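Local coordinates for protein LbaCas13a H328A (C2c2) (Lachnospiraceae bacterium NK4A179, PDB 5WLH) that binds a CRISPR RNA and, as a Cas13a (C2c2) effector, probably uses it as a guide to recognise and cut target RNA, at residues A25-Y38 / E478-E490. Sequence-based numbering, arbitrary orientation.
Sequences AVVSENRSQEGILY and EEYLSGISSFDYE. With nucleotides of chain B.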
loop_
_atom_site.group_PDB
_atom_site.type_symbol
_atom_site.label_atom_id
_atom_site.label_comp_id
_atom_site.label_asym_id
_atom_site.label_seq_id
_atom_site.Cartn_x
_atom_site.Cartn_y
_atom_site.Cartn_z
ATOM N N ALA A 25 8.184 20.233 -5.651
ATOM C CA ALA A 25 9.337 19.411 -5.354
ATOM C C ALA A 25 10.188 20.195 -4.387
ATOM O O ALA A 25 9.991 21.395 -4.193
ATOM C CB ALA A 25 10.133 19.046 -6.620
ATOM N N VAL A 26 11.149 19.510 -3.784
ATOM C CA VAL A 26 12.189 20.161 -3.008
ATOM C C VAL A 26 13.503 19.941 -3.740
ATOM O O VAL A 26 13.871 18.801 -4.036
ATOM C CB VAL A 26 12.266 19.621 -1.575
ATOM C CG1 VAL A 26 13.470 20.214 -0.874
ATOM C CG2 VAL A 26 11.000 19.980 -0.800
ATOM N N VAL A 27 14.204 21.017 -4.049
ATOM C CA VAL A 27 15.503 20.878 -4.699
ATOM C C VAL A 27 16.576 21.364 -3.742
ATOM O O VAL A 27 16.334 22.211 -2.875
ATOM C CB VAL A 27 15.568 21.620 -6.047
ATOM C CG1 VAL A 27 14.526 21.049 -7.013
ATOM C CG2 VAL A 27 15.388 23.111 -5.851
ATOM N N SER A 28 17.778 20.818 -3.902
ATOM C CA SER A 28 18.904 21.146 -3.045
ATOM C C SER A 28 20.066 21.536 -3.943
ATOM O O SER A 28 20.552 20.708 -4.716
ATOM C CB SER A 28 19.270 19.956 -2.155
ATOM O OG SER A 28 20.159 20.347 -1.135
ATOM N N GLU A 29 20.494 22.792 -3.867
ATOM C CA GLU A 29 21.549 23.229 -4.774
ATOM C C GLU A 29 22.922 23.165 -4.115
ATOM O O GLU A 29 23.723 22.276 -4.432
ATOM C CB GLU A 29 21.243 24.632 -5.296
ATOM C CG GLU A 29 19.871 24.711 -5.959
ATOM C CD GLU A 29 19.903 25.367 -7.330
ATOM O OE1 GLU A 29 20.924 26.007 -7.671
ATOM O OE2 GLU A 29 18.898 25.232 -8.067
ATOM N N ASN A 30 23.212 24.085 -3.202
ATOM C CA ASN A 30 24.491 24.105 -2.490
ATOM C C ASN A 30 24.213 24.079 -0.989
ATOM O O ASN A 30 24.381 25.082 -0.287
ATOM C CB ASN A 30 25.329 25.321 -2.902
ATOM C CG ASN A 30 25.999 25.132 -4.253
ATOM O OD1 ASN A 30 26.925 24.329 -4.394
ATOM N ND2 ASN A 30 25.536 25.873 -5.254
ATOM N N ARG A 31 23.770 22.918 -0.506
ATOM C CA ARG A 31 23.386 22.695 0.890
ATOM C C ARG A 31 22.346 23.704 1.375
ATOM O O ARG A 31 22.157 23.886 2.584
ATOM C CB ARG A 31 24.607 22.683 1.813
ATOM C CG ARG A 31 24.561 21.544 2.812
ATOM C CD ARG A 31 25.831 21.442 3.622
ATOM N NE ARG A 31 26.520 20.184 3.351
ATOM C CZ ARG A 31 27.705 19.859 3.850
ATOM N NH1 ARG A 31 28.331 20.699 4.661
ATOM N NH2 ARG A 31 28.257 18.690 3.553
ATOM N N SER A 32 21.665 24.359 0.441
ATOM C CA SER A 32 20.457 25.113 0.718
ATOM C C SER A 32 19.348 24.541 -0.151
ATOM O O SER A 32 19.596 24.038 -1.251
ATOM C CB SER A 32 20.634 26.598 0.426
ATOM O OG SER A 32 20.967 26.787 -0.933
ATOM N N GLN A 33 18.122 24.618 0.339
ATOM C CA GLN A 33 17.039 23.953 -0.353
ATOM C C GLN A 33 15.949 24.949 -0.719
ATOM O O GLN A 33 15.892 26.078 -0.218
ATOM C CB GLN A 33 16.494 22.803 0.497
ATOM C CG GLN A 33 17.461 21.637 0.590
ATOM C CD GLN A 33 18.396 21.747 1.780
ATOM O OE1 GLN A 33 17.994 22.170 2.861
ATOM N NE2 GLN A 33 19.652 21.394 1.577
ATOM N N GLU A 34 15.086 24.518 -1.626
ATOM C CA GLU A 34 13.973 25.353 -2.036
ATOM C C GLU A 34 12.812 24.458 -2.425
ATOM O O GLU A 34 12.999 23.477 -3.156
ATOM C CB GLU A 34 14.378 26.253 -3.208
ATOM C CG GLU A 34 13.250 27.085 -3.792
ATOM C CD GLU A 34 13.714 27.916 -4.969
ATOM O OE1 GLU A 34 14.942 27.954 -5.206
ATOM O OE2 GLU A 34 12.862 28.513 -5.667
ATOM N N GLY A 35 11.621 24.788 -1.931
ATOM C CA GLY A 35 10.416 24.194 -2.480
ATOM C C GLY A 35 10.061 24.907 -3.769
ATOM O O GLY A 35 9.989 26.139 -3.809
ATOM N N ILE A 36 9.860 24.137 -4.836
ATOM C CA ILE A 36 9.521 24.698 -6.135
ATOM C C ILE A 36 8.148 24.228 -6.565
ATOM O O ILE A 36 7.666 23.163 -6.166
ATOM C CB ILE A 36 10.557 24.337 -7.224
ATOM C CG1 ILE A 36 10.611 22.814 -7.433
ATOM C CG2 ILE A 36 11.878 24.923 -6.871
ATOM C CD1 ILE A 36 11.168 22.394 -8.804
ATOM N N LEU A 37 7.511 25.051 -7.392
ATOM C CA LEU A 37 6.340 24.669 -8.158
ATOM C C LEU A 37 6.763 24.438 -9.593
ATOM O O LEU A 37 7.551 25.211 -10.148
ATOM C CB LEU A 37 5.263 25.763 -8.139
ATOM C CG LEU A 37 4.405 25.978 -6.906
ATOM C CD1 LEU A 37 3.283 26.961 -7.279
ATOM C CD2 LEU A 37 3.821 24.650 -6.479
ATOM N N TYR A 38 6.244 23.383 -10.196
ATOM C CA TYR A 38 6.539 23.139 -11.596
ATOM C C TYR A 38 5.343 22.555 -12.315
ATOM O O TYR A 38 4.554 21.788 -11.753
ATOM C CB TYR A 38 7.757 22.231 -11.781
ATOM C CG TYR A 38 7.640 20.800 -11.267
ATOM C CD1 TYR A 38 7.778 20.508 -9.924
ATOM C CD2 TYR A 38 7.472 19.740 -12.160
ATOM C CE1 TYR A 38 7.721 19.184 -9.467
ATOM C CE2 TYR A 38 7.426 18.424 -11.722
ATOM C CZ TYR A 38 7.544 18.157 -10.372
ATOM O OH TYR A 38 7.493 16.848 -9.932
ATOM N N GLU A 478 29.619 11.843 -2.167
ATOM C CA GLU A 478 29.911 13.165 -2.720
ATOM C C GLU A 478 28.678 13.817 -3.339
ATOM O O GLU A 478 28.485 15.031 -3.210
ATOM C CB GLU A 478 31.029 13.054 -3.761
ATOM C CG GLU A 478 31.474 14.383 -4.357
ATOM C CD GLU A 478 30.666 14.783 -5.583
ATOM O OE1 GLU A 478 30.441 13.920 -6.459
ATOM O OE2 GLU A 478 30.255 15.965 -5.666
ATOM N N GLU A 479 27.845 13.036 -4.029
ATOM C CA GLU A 479 26.698 13.613 -4.728
ATOM C C GLU A 479 25.639 14.158 -3.776
ATOM O O GLU A 479 24.779 14.927 -4.215
ATOM C CB GLU A 479 26.048 12.584 -5.662
ATOM C CG GLU A 479 27.015 11.715 -6.449
ATOM C CD GLU A 479 27.424 10.451 -5.702
ATOM O OE1 GLU A 479 28.432 10.493 -4.960
ATOM O OE2 GLU A 479 26.738 9.414 -5.864
ATOM N N TYR A 480 25.682 13.781 -2.495
ATOM C CA TYR A 480 24.663 14.167 -1.525
ATOM C C TYR A 480 25.163 15.152 -0.484
ATOM O O TYR A 480 24.386 15.566 0.376
ATOM C CB TYR A 480 24.087 12.908 -0.856
ATOM C CG TYR A 480 23.476 12.026 -1.907
ATOM C CD1 TYR A 480 22.244 12.348 -2.478
ATOM C CD2 TYR A 480 24.160 10.923 -2.397
ATOM C CE1 TYR A 480 21.698 11.564 -3.469
ATOM C CE2 TYR A 480 23.623 10.133 -3.393
ATOM C CZ TYR A 480 22.387 10.459 -3.922
ATOM O OH TYR A 480 21.854 9.672 -4.906
ATOM N N LEU A 481 26.435 15.573 -0.549
ATOM C CA LEU A 481 26.917 16.518 0.450
ATOM C C LEU A 481 26.177 17.836 0.352
ATOM O O LEU A 481 26.017 18.533 1.359
ATOM C CB LEU A 481 28.419 16.759 0.290
ATOM C CG LEU A 481 29.329 15.707 0.916
ATOM C CD1 LEU A 481 30.761 15.944 0.457
ATOM C CD2 LEU A 481 29.220 15.724 2.446
ATOM N N SER A 482 25.712 18.186 -0.842
ATOM C CA SER A 482 24.960 19.410 -1.045
ATOM C C SER A 482 23.470 19.235 -0.792
ATOM O O SER A 482 22.703 20.176 -1.022
ATOM C CB SER A 482 25.193 19.938 -2.461
ATOM O OG SER A 482 26.502 20.474 -2.558
ATOM N N GLY A 483 23.042 18.065 -0.344
ATOM C CA GLY A 483 21.692 17.886 0.151
ATOM C C GLY A 483 20.869 16.951 -0.720
ATOM O O GLY A 483 21.274 16.519 -1.800
ATOM N N ILE A 484 19.685 16.653 -0.196
ATOM C CA ILE A 484 18.752 15.671 -0.738
ATOM C C ILE A 484 17.575 16.396 -1.376
ATOM O O ILE A 484 17.018 17.333 -0.788
ATOM C CB ILE A 484 18.249 14.740 0.387
ATOM C CG1 ILE A 484 19.417 14.007 1.045
ATOM C CG2 ILE A 484 17.210 13.759 -0.173
ATOM C CD1 ILE A 484 19.048 13.408 2.404
ATOM N N SER A 485 17.166 15.937 -2.553
ATOM C CA SER A 485 15.983 16.462 -3.217
ATOM C C SER A 485 14.799 15.531 -3.000
ATOM O O SER A 485 14.948 14.365 -2.627
ATOM C CB SER A 485 16.231 16.624 -4.719
ATOM O OG SER A 485 16.178 15.344 -5.354
ATOM N N SER A 486 13.605 16.048 -3.271
ATOM C CA SER A 486 12.440 15.177 -3.192
ATOM C C SER A 486 12.515 14.067 -4.237
ATOM O O SER A 486 12.117 12.937 -3.967
ATOM C CB SER A 486 11.150 15.990 -3.325
ATOM O OG SER A 486 11.148 16.779 -4.502
ATOM N N PHE A 487 13.067 14.357 -5.423
ATOM C CA PHE A 487 13.211 13.319 -6.439
ATOM C C PHE A 487 14.086 12.178 -5.930
ATOM O O PHE A 487 13.830 11.007 -6.243
ATOM C CB PHE A 487 13.820 13.908 -7.717
ATOM C CG PHE A 487 13.040 15.055 -8.271
ATOM C CD1 PHE A 487 11.876 14.826 -8.992
ATOM C CD2 PHE A 487 13.451 16.353 -8.058
ATOM C CE1 PHE A 487 11.124 15.886 -9.504
ATOM C CE2 PHE A 487 12.719 17.420 -8.562
ATOM C CZ PHE A 487 11.559 17.185 -9.306
ATOM N N ASP A 488 15.140 12.509 -5.164
ATOM C CA ASP A 488 15.997 11.477 -4.577
ATOM C C ASP A 488 15.177 10.490 -3.764
ATOM O O ASP A 488 15.396 9.273 -3.822
ATOM C CB ASP A 488 17.060 12.108 -3.659
ATOM C CG ASP A 488 18.121 12.878 -4.413
ATOM O OD1 ASP A 488 18.421 12.516 -5.557
ATOM O OD2 ASP A 488 18.672 13.828 -3.837
ATOM N N TYR A 489 14.258 11.010 -2.950
ATOM C CA TYR A 489 13.457 10.130 -2.106
ATOM C C TYR A 489 12.399 9.391 -2.907
ATOM O O TYR A 489 12.006 8.279 -2.534
ATOM C CB TYR A 489 12.837 10.938 -0.974
ATOM C CG TYR A 489 13.690 10.930 0.290
ATOM C CD1 TYR A 489 15.073 10.832 0.217
ATOM C CD2 TYR A 489 13.100 11.025 1.541
ATOM C CE1 TYR A 489 15.851 10.813 1.384
ATOM C CE2 TYR A 489 13.860 11.019 2.712
ATOM C CZ TYR A 489 15.230 10.911 2.621
ATOM O OH TYR A 489 15.958 10.900 3.775
ATOM N N GLU A 490 11.904 9.981 -3.995
ATOM C CA GLU A 490 11.032 9.213 -4.873
ATOM C C GLU A 490 11.757 7.977 -5.409
ATOM O O GLU A 490 11.195 6.875 -5.433
ATOM C CB GLU A 490 10.534 10.100 -6.012
ATOM C CG GLU A 490 9.579 11.190 -5.567
ATOM C CD GLU A 490 8.941 11.861 -6.754
ATOM O OE1 GLU A 490 7.802 11.474 -7.123
ATOM O OE2 GLU A 490 9.611 12.752 -7.331
ATOM P P A B 26 5.273 9.611 -1.713
ATOM O OP1 A B 26 5.264 8.269 -1.081
ATOM O OP2 A B 26 4.304 10.669 -1.351
ATOM O "O5'" A B 26 6.721 10.230 -1.524
ATOM C "C5'" A B 26 7.902 9.436 -1.595
ATOM C "C4'" A B 26 8.996 10.092 -0.792
ATOM O "O4'" A B 26 9.393 11.320 -1.465
ATOM C "C3'" A B 26 8.567 10.504 0.610
ATOM O "O3'" A B 26 9.701 10.488 1.468
ATOM C "C2'" A B 26 8.105 11.942 0.396
ATOM O "O2'" A B 26 8.062 12.748 1.552
ATOM C "C1'" A B 26 9.119 12.438 -0.639
ATOM N N9 A B 26 8.543 13.475 -1.489
ATOM C C8 A B 26 7.849 13.285 -2.656
ATOM N N7 A B 26 7.399 14.414 -3.172
ATOM C C5 A B 26 7.835 15.376 -2.286
ATOM C C6 A B 26 7.683 16.775 -2.296
ATOM N N6 A B 26 7.006 17.402 -3.270
ATOM N N1 A B 26 8.205 17.463 -1.269
ATOM C C2 A B 26 8.873 16.803 -0.305
ATOM N N3 A B 26 9.081 15.491 -0.201
ATOM C C4 A B 26 8.537 14.828 -1.240
ATOM P P A B 25 2.591 13.727 -4.749
ATOM O OP1 A B 25 3.373 14.495 -5.762
ATOM O OP2 A B 25 1.181 14.087 -4.479
ATOM O "O5'" A B 25 2.648 12.204 -5.184
ATOM C "C5'" A B 25 2.160 11.169 -4.340
ATOM C "C4'" A B 25 3.111 10.004 -4.316
ATOM O "O4'" A B 25 3.049 9.284 -5.578
ATOM C "C3'" A B 25 4.583 10.370 -4.105
ATOM O "O3'" A B 25 5.185 9.375 -3.286
ATOM C "C2'" A B 25 5.177 10.236 -5.498
ATOM O "O2'" A B 25 6.564 9.962 -5.514
ATOM C "C1'" A B 25 4.368 9.069 -6.042
ATOM N N9 A B 25 4.398 8.965 -7.495
ATOM C C8 A B 25 4.510 9.988 -8.405
ATOM N N7 A B 25 4.577 9.571 -9.648
ATOM C C5 A B 25 4.512 8.190 -9.531
ATOM C C6 A B 25 4.532 7.169 -10.488
ATOM N N6 A B 25 4.628 7.416 -11.796
ATOM N N1 A B 25 4.469 5.894 -10.055
ATOM C C2 A B 25 4.376 5.651 -8.743
ATOM N N3 A B 25 4.351 6.539 -7.748
ATOM C C4 A B 25 4.419 7.797 -8.216
ATOM P P U B 27 9.525 10.153 3.027
ATOM O OP1 U B 27 8.745 11.210 3.664
ATOM O OP2 U B 27 10.848 9.825 3.626
ATOM O "O5'" U B 27 8.651 8.833 3.009
ATOM C "C5'" U B 27 8.387 8.125 4.203
ATOM C "C4'" U B 27 7.112 7.353 4.028
ATOM O "O4'" U B 27 5.996 8.273 4.130
ATOM C "C3'" U B 27 6.959 6.655 2.662
ATOM O "O3'" U B 27 6.383 5.379 2.858
ATOM C "C2'" U B 27 5.907 7.511 1.963
ATOM O "O2'" U B 27 5.162 6.831 0.969
ATOM C "C1'" U B 27 5.056 7.903 3.159
ATOM N N1 U B 27 4.058 8.958 2.945
ATOM C C2 U B 27 2.913 8.877 3.731
ATOM O O2 U B 27 2.778 8.041 4.604
ATOM N N3 U B 27 1.952 9.834 3.482
ATOM C C4 U B 27 2.033 10.827 2.530
ATOM O O4 U B 27 1.089 11.619 2.401
ATOM C C5 U B 27 3.234 10.815 1.744
ATOM C C6 U B 27 4.184 9.901 1.961
#
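S28 holds OG anti to its own backbone N (chi1 -168°), which directs the hydroxyl to S482 O, and S486 tucks OG between its backbone N and carbonyl carbon (chi1 54°), which directs it to V26 N. S28 ends strand 22-28, which with strand 33-39 forms a beta hairpin; S486 opens helix 486-517, on whose N-terminus the hairpin docks. S486 OG accepts from V26 N at 2.8 Å, nearly straight at 164°, while S486 N returns a bond to V26 O at 2.9 Å. S485, the N-cap, and D488 close a capping box: S485 OG accepts from D488 N, and S485 N meets D488 OD2 from above the carboxylate plane. Nearer the hairpin turn, S28 OG donates to S482 O at 2.6 Å, in the carbonyl plane on a lone pair, and accepts from Q33 NE2, whose OE1 turns to N247. R31 N also donates to S482 O, but from a position tilted out of that carbonyl plane. Replacing the S28 hydroxyl by the hydrogen of an alanine methyl would probably leave Q33 NE2 without this acceptor and S482 O with R31 N alone of its two donors here. F487 packs CZ against A25 CB at 3.6 Å, and the same side chain also touches I935 and R938 of helix 915-941. The bound pre-crRNA borders the joint: S486 CB lies 3.5 Å from C5 of the A26 base of chain B, and E490 OE1, salt-bridged to R938, accepts from O2' of nucleotide A25 of chain B. At the turn, R31 NE reaches L481 O at 2.6 Å, nearly along the C=O axis, with the oxygen at the guanidinium edge.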